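PDB 3GQS: adenylate cyclase-like protein from Chlamydia trachomatis, which is of unknown function but carries the forkhead-associated (FHA) domain modelled here, a fold that in many relatives recognises phosphothreonine peptides. Local coordinates for residues Phe5-Leu10 / Phe97-Tyr102; Ile72-Lys77 / Ala86-Ala91. All coordinates share one frame; numbering follows the deposited sequence.

Both contacts belong to one antiparallel sheet of the FHA beta sandwich, and their centres lie about 12 Å apart. Contact 1 pairs the first strand of the modelled chain with the last, closing a loop of chain inside which contact 2 is nested. Strand 95-102 is the shared element: one edge pairs with 5-10, the other with strand 90-92 of contact 2. Two probable hydrogen bonds join 86-91 to 97-102, Val90 N to Phe97 O and Asn87 N to Leu99 O, each 2.7 Å long. Leu98 adds packing, its CB lying 3.5 Å from Gln88 O. Both contacts are framework pairings within the sheet.

Contact 1: residues Phe5-Leu10 / Phe97-Tyr102; sequences FLLKVL and FLLVDY
The Phe5 ring carries the carboxylate of Asp101 over one face, with OD1 4.0 Å above the plane of the Phe5 ring and over its centre. The two planes are only 12° apart, a stacked arrangement. Asp101 OD1 is also hydrogen-bonded to Ser3 OG. On the Phe97 ring, Leu7 CD1 sits over one face in a CH-pi contact, 4.0 Å from the centroid; with Leu7 CG anti to the backbone N (chi1 -179°), CG comes to 3.7 Å from Phe97 CD1 and CD1 branches from it over the ring. Tyr102 instead offers its ring edge to Leu6 CD1, which comes within 3.5 Å of Tyr102 CD1. A water in the plane of that ring joins Tyr102 OH to Lys8 NZ, bridging the two strands through solvent.

The strands that carry these groups, the first and last of the modelled chain, run antiparallel in the FHA sandwich, their N-to-C directions 151° apart. Leu6 with Val100 and Lys8 with Leu98 are the hydrogen-bonded pairs, each joined by two backbone bonds, and Lys8 N reaches Leu98 O at 2.8 Å. Inside the sandwich Val60 meets Phe5 and Leu99, Ile62 meets Phe97, and Ile52 meets Leu7 and Phe97. Leu99 CD1 reaches Phe5 CD1 at 3.7 Å, while Leu99 CD2 packs on Leu7 CB. On the other face the Lys8 and Leu98 side chains rise alongside each other in the same direction, with a tight 3.5 Å between Lys8 CG and Leu98 CD1. The Leu10 side chain runs across that of Leu98, CD1 touching Leu98 CG.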
loop_
_atom_site.group_PDB
_atom_site.type_symbol
_atom_site.label_atom_id
_atom_site.label_comp_id
_atom_site.label_asym_id
_atom_site.label_seq_id
_atom_site.Cartn_x
_atom_site.Cartn_y
_atom_site.Cartn_z
ATOM N N PHE A 5 -12.149 -3.531 -3.241
ATOM C CA PHE A 5 -11.002 -2.601 -3.163
ATOM C C PHE A 5 -9.962 -2.904 -4.228
ATOM O O PHE A 5 -9.677 -4.053 -4.499
ATOM C CB PHE A 5 -10.260 -2.678 -1.827
ATOM C CG PHE A 5 -11.058 -2.204 -0.637
ATOM C CD1 PHE A 5 -11.069 -0.852 -0.278
ATOM C CD2 PHE A 5 -11.767 -3.127 0.164
ATOM C CE1 PHE A 5 -11.810 -0.404 0.850
ATOM C CE2 PHE A 5 -12.479 -2.702 1.271
ATOM C CZ PHE A 5 -12.507 -1.333 1.621
ATOM N N LEU A 6 -9.345 -1.850 -4.740
ATOM C CA LEU A 6 -8.238 -1.985 -5.690
ATOM C C LEU A 6 -7.130 -1.032 -5.296
ATOM O O LEU A 6 -7.386 0.065 -4.847
ATOM C CB LEU A 6 -8.699 -1.743 -7.153
ATOM C CG LEU A 6 -9.602 -2.830 -7.757
ATOM C CD1 LEU A 6 -11.099 -2.363 -7.810
ATOM C CD2 LEU A 6 -9.078 -3.268 -9.133
ATOM N N LEU A 7 -5.894 -1.453 -5.465
ATOM C CA LEU A 7 -4.795 -0.597 -5.179
ATOM C C LEU A 7 -4.383 -0.013 -6.542
ATOM O O LEU A 7 -4.084 -0.757 -7.463
ATOM C CB LEU A 7 -3.636 -1.369 -4.510
ATOM C CG LEU A 7 -2.405 -0.511 -4.128
ATOM C CD1 LEU A 7 -1.617 -1.054 -2.990
ATOM C CD2 LEU A 7 -1.487 -0.363 -5.274
ATOM N N LYS A 8 -4.430 1.291 -6.697
ATOM C CA LYS A 8 -3.880 1.841 -7.966
ATOM C C LYS A 8 -2.609 2.661 -7.716
ATOM O O LYS A 8 -2.581 3.529 -6.867
ATOM C CB LYS A 8 -4.913 2.561 -8.841
ATOM C CG LYS A 8 -5.685 3.616 -8.231
ATOM C CD LYS A 8 -6.540 4.406 -9.280
ATOM C CE LYS A 8 -7.624 3.546 -9.982
ATOM N NZ LYS A 8 -8.515 4.319 -10.923
ATOM N N VAL A 9 -1.572 2.350 -8.444
ATOM C CA VAL A 9 -0.334 3.166 -8.439
ATOM C C VAL A 9 -0.487 4.433 -9.325
ATOM O O VAL A 9 -0.826 4.323 -10.494
ATOM C CB VAL A 9 0.815 2.376 -8.967
ATOM C CG1 VAL A 9 2.144 3.277 -9.047
ATOM C CG2 VAL A 9 1.028 1.113 -8.141
ATOM N N LEU A 10 -0.222 5.595 -8.726
ATOM C CA LEU A 10 -0.438 6.919 -9.318
ATOM C C LEU A 10 0.787 7.484 -10.032
ATOM O O LEU A 10 0.632 8.259 -10.985
ATOM C CB LEU A 10 -0.878 7.932 -8.253
ATOM C CG LEU A 10 -2.159 7.524 -7.488
ATOM C CD1 LEU A 10 -2.479 8.391 -6.253
ATOM C CD2 LEU A 10 -3.336 7.437 -8.467
ATOM N N PHE A 97 0.341 5.892 -4.210
ATOM C CA PHE A 97 -0.794 5.016 -4.514
ATOM C C PHE A 97 -1.997 5.287 -3.669
ATOM O O PHE A 97 -1.951 6.014 -2.669
ATOM C CB PHE A 97 -0.404 3.555 -4.444
ATOM C CG PHE A 97 -0.232 3.012 -3.051
ATOM C CD1 PHE A 97 -1.343 2.584 -2.310
ATOM C CD2 PHE A 97 1.025 2.870 -2.512
ATOM C CE1 PHE A 97 -1.206 2.015 -1.050
ATOM C CE2 PHE A 97 1.172 2.324 -1.235
ATOM C CZ PHE A 97 0.034 1.885 -0.502
ATOM N N LEU A 98 -3.110 4.738 -4.098
ATOM C CA LEU A 98 -4.328 4.818 -3.286
ATOM C C LEU A 98 -5.253 3.658 -3.527
ATOM O O LEU A 98 -5.074 2.891 -4.487
ATOM C CB LEU A 98 -5.074 6.147 -3.467
ATOM C CG LEU A 98 -5.733 6.542 -4.772
ATOM C CD1 LEU A 98 -6.542 5.464 -5.440
ATOM C CD2 LEU A 98 -6.607 7.701 -4.392
ATOM N N LEU A 99 -6.184 3.516 -2.599
ATOM C CA LEU A 99 -7.214 2.516 -2.688
ATOM C C LEU A 99 -8.438 3.192 -3.197
ATOM O O LEU A 99 -8.810 4.267 -2.748
ATOM C CB LEU A 99 -7.595 1.851 -1.339
ATOM C CG LEU A 99 -6.603 0.867 -0.711
ATOM C CD1 LEU A 99 -7.389 -0.252 -0.021
ATOM C CD2 LEU A 99 -5.574 0.276 -1.747
ATOM N N VAL A 100 -9.053 2.501 -4.134
ATOM C CA VAL A 100 -10.404 2.774 -4.521
ATOM C C VAL A 100 -11.300 1.637 -4.053
ATOM O O VAL A 100 -10.866 0.479 -3.901
ATOM C CB VAL A 100 -10.509 3.005 -6.022
ATOM C CG1 VAL A 100 -9.885 4.353 -6.335
ATOM C CG2 VAL A 100 -9.866 1.834 -6.794
ATOM N N ASP A 101 -12.543 1.999 -3.813
ATOM C CA ASP A 101 -13.574 1.069 -3.349
ATOM C C ASP A 101 -14.791 1.220 -4.269
ATOM O O ASP A 101 -15.271 2.319 -4.515
ATOM C CB ASP A 101 -13.955 1.365 -1.901
ATOM C CG ASP A 101 -14.945 0.363 -1.316
ATOM O OD1 ASP A 101 -15.011 -0.812 -1.715
ATOM O OD2 ASP A 101 -15.670 0.758 -0.403
ATOM N N TYR A 102 -15.217 0.103 -4.827
ATOM C CA TYR A 102 -16.435 0.024 -5.609
ATOM C C TYR A 102 -17.466 -0.604 -4.681
ATOM O O TYR A 102 -17.426 -1.802 -4.422
ATOM C CB TYR A 102 -16.231 -0.807 -6.882
ATOM C CG TYR A 102 -15.342 -0.126 -7.918
ATOM C CD1 TYR A 102 -13.957 -0.329 -7.937
ATOM C CD2 TYR A 102 -15.892 0.730 -8.875
ATOM C CE1 TYR A 102 -13.149 0.309 -8.890
ATOM C CE2 TYR A 102 -15.116 1.344 -9.830
ATOM C CZ TYR A 102 -13.747 1.147 -9.826
ATOM O OH TYR A 102 -12.989 1.787 -10.767
HETATM O O HOH W 1 -10.387 2.065 -10.517
#

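Contact 2: residues Ile72-Lys77 / Ala86-Ala91; sequences IVEGRK and ANQVVA
Ile72 and Ala91 form an antiparallel hydrogen-bonded pair and Val73 with Val90 the non-hydrogen-bonded pair beside it, after which Glu74 N bonds to Val89 O. The type I' turn from Val73 to Arg76 joins strand 72-73 directly to strand 76-77. From this turn the Glu74 side chain, bent at chi2 (-100°), reaches across to the other segment. Glu74 OE2 accepts from Val89 N at 3.1 Å through its anti lone pair in a bent bond (143° at the hydrogen), so Glu74 and Val89 are linked by a second bond beyond the backbone one. Glu74 CG also meets Gln88 CG at 4.0 Å, the two side chains crossing at about a right angle. Gln88 NE2 lies at the edge of the Arg76 guanidinium, a contact between two donor groups and not a hydrogen bond, while Gln88 OE1 accepts from Ser85 N. Ile72 CB packs on Ala91 CB at 3.8 Å; on the opposite face of the sheet Val73 CG2 touches Val90 CG2, and Leu84 packs against both valines. Strand 72-73 thus lies between strand 76-77, the outermost strand on this side, and strand 90-92, which in turn borders strand 95-102.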
loop_
_atom_site.group_PDB
_atom_site.type_symbol
_atom_site.label_atom_id
_atom_site.label_comp_id
_atom_site.label_asym_id
_atom_site.label_seq_id
_atom_site.Cartn_x
_atom_site.Cartn_y
_atom_site.Cartn_z
ATOM N N ILE A 72 3.764 7.191 4.397
ATOM C CA ILE A 72 3.105 8.501 4.535
ATOM C C ILE A 72 1.699 8.388 4.000
ATOM O O ILE A 72 1.503 7.989 2.850
ATOM C CB ILE A 72 3.794 9.638 3.718
ATOM C CG1 ILE A 72 5.201 9.917 4.238
ATOM C CG2 ILE A 72 2.962 10.951 3.769
ATOM C CD1 ILE A 72 5.650 11.345 3.981
ATOM N N VAL A 73 0.718 8.712 4.847
ATOM C CA VAL A 73 -0.679 8.773 4.400
ATOM C C VAL A 73 -1.121 10.246 4.486
ATOM O O VAL A 73 -0.995 10.910 5.529
ATOM C CB VAL A 73 -1.640 7.792 5.182
ATOM C CG1 VAL A 73 -3.047 7.787 4.547
ATOM C CG2 VAL A 73 -1.087 6.375 5.179
ATOM N N GLU A 74 -1.592 10.759 3.361
ATOM C CA GLU A 74 -2.130 12.131 3.279
ATOM C C GLU A 74 -1.273 13.079 4.090
ATOM O O GLU A 74 -1.759 13.768 5.013
ATOM C CB GLU A 74 -3.555 12.153 3.824
ATOM C CG GLU A 74 -4.543 11.280 3.074
ATOM C CD GLU A 74 -5.404 12.058 2.104
ATOM O OE1 GLU A 74 -5.987 13.047 2.542
ATOM O OE2 GLU A 74 -5.499 11.682 0.915
ATOM N N GLY A 75 0.018 13.070 3.801
ATOM C CA GLY A 75 0.946 13.985 4.487
ATOM C C GLY A 75 1.445 13.633 5.877
ATOM O O GLY A 75 2.200 14.408 6.448
ATOM N N ARG A 76 1.052 12.496 6.445
ATOM C CA ARG A 76 1.545 12.131 7.795
ATOM C C ARG A 76 2.220 10.756 7.838
ATOM O O ARG A 76 1.697 9.789 7.315
ATOM C CB ARG A 76 0.437 12.250 8.854
ATOM C CG ARG A 76 -0.367 10.998 9.106
ATOM C CD ARG A 76 -1.752 11.270 9.710
ATOM N NE ARG A 76 -2.663 10.214 9.233
ATOM C CZ ARG A 76 -3.482 10.306 8.177
ATOM N NH1 ARG A 76 -4.225 9.258 7.839
ATOM N NH2 ARG A 76 -3.592 11.432 7.465
ATOM N N LYS A 77 3.401 10.725 8.448
ATOM C CA LYS A 77 4.192 9.508 8.591
ATOM C C LYS A 77 3.604 8.630 9.685
ATOM O O LYS A 77 3.591 9.019 10.826
ATOM C CB LYS A 77 5.630 9.860 8.956
ATOM C CG LYS A 77 6.574 8.777 8.618
ATOM C CD LYS A 77 7.956 9.229 9.023
ATOM C CE LYS A 77 8.907 9.062 7.820
ATOM N NZ LYS A 77 10.235 8.534 8.363
ATOM N N ALA A 86 -10.596 4.403 1.714
ATOM C CA ALA A 86 -10.718 4.628 0.275
ATOM C C ALA A 86 -10.323 6.103 -0.041
ATOM O O ALA A 86 -10.540 6.998 0.754
ATOM C CB ALA A 86 -12.157 4.299 -0.222
ATOM N N ASN A 87 -9.667 6.287 -1.175
ATOM C CA ASN A 87 -9.356 7.608 -1.765
ATOM C C ASN A 87 -8.246 8.391 -1.053
ATOM O O ASN A 87 -8.061 9.561 -1.324
ATOM C CB ASN A 87 -10.622 8.500 -1.885
ATOM C CG ASN A 87 -11.813 7.787 -2.517
ATOM O OD1 ASN A 87 -12.956 8.171 -2.276
ATOM N ND2 ASN A 87 -11.564 6.771 -3.311
ATOM N N GLN A 88 -7.506 7.739 -0.160
ATOM C CA GLN A 88 -6.411 8.385 0.585
ATOM C C GLN A 88 -5.034 8.112 -0.064
ATOM O O GLN A 88 -4.614 6.988 -0.128
ATOM C CB GLN A 88 -6.371 7.856 2.035
ATOM C CG GLN A 88 -7.387 8.442 3.011
ATOM C CD GLN A 88 -7.109 8.005 4.457
ATOM O OE1 GLN A 88 -7.010 6.810 4.755
ATOM N NE2 GLN A 88 -6.973 8.973 5.357
ATOM N N VAL A 89 -4.332 9.146 -0.531
ATOM C CA VAL A 89 -2.977 8.968 -1.092
ATOM C C VAL A 89 -1.965 8.445 -0.031
ATOM O O VAL A 89 -1.811 9.008 1.038
ATOM C CB VAL A 89 -2.408 10.251 -1.754
ATOM C CG1 VAL A 89 -1.043 9.970 -2.381
ATOM C CG2 VAL A 89 -3.394 10.821 -2.826
ATOM N N VAL A 90 -1.332 7.328 -0.359
ATOM C CA VAL A 90 -0.190 6.775 0.365
ATOM C C VAL A 90 1.110 6.975 -0.442
ATOM O O VAL A 90 1.187 6.586 -1.603
ATOM C CB VAL A 90 -0.334 5.252 0.636
ATOM C CG1 VAL A 90 0.859 4.773 1.444
ATOM C CG2 VAL A 90 -1.667 4.933 1.389
ATOM N N ALA A 91 2.111 7.557 0.209
ATOM C CA ALA A 91 3.456 7.740 -0.345
ATOM C C ALA A 91 4.458 6.703 0.265
ATOM O O ALA A 91 4.626 6.624 1.478
ATOM C CB ALA A 91 3.943 9.158 -0.056
#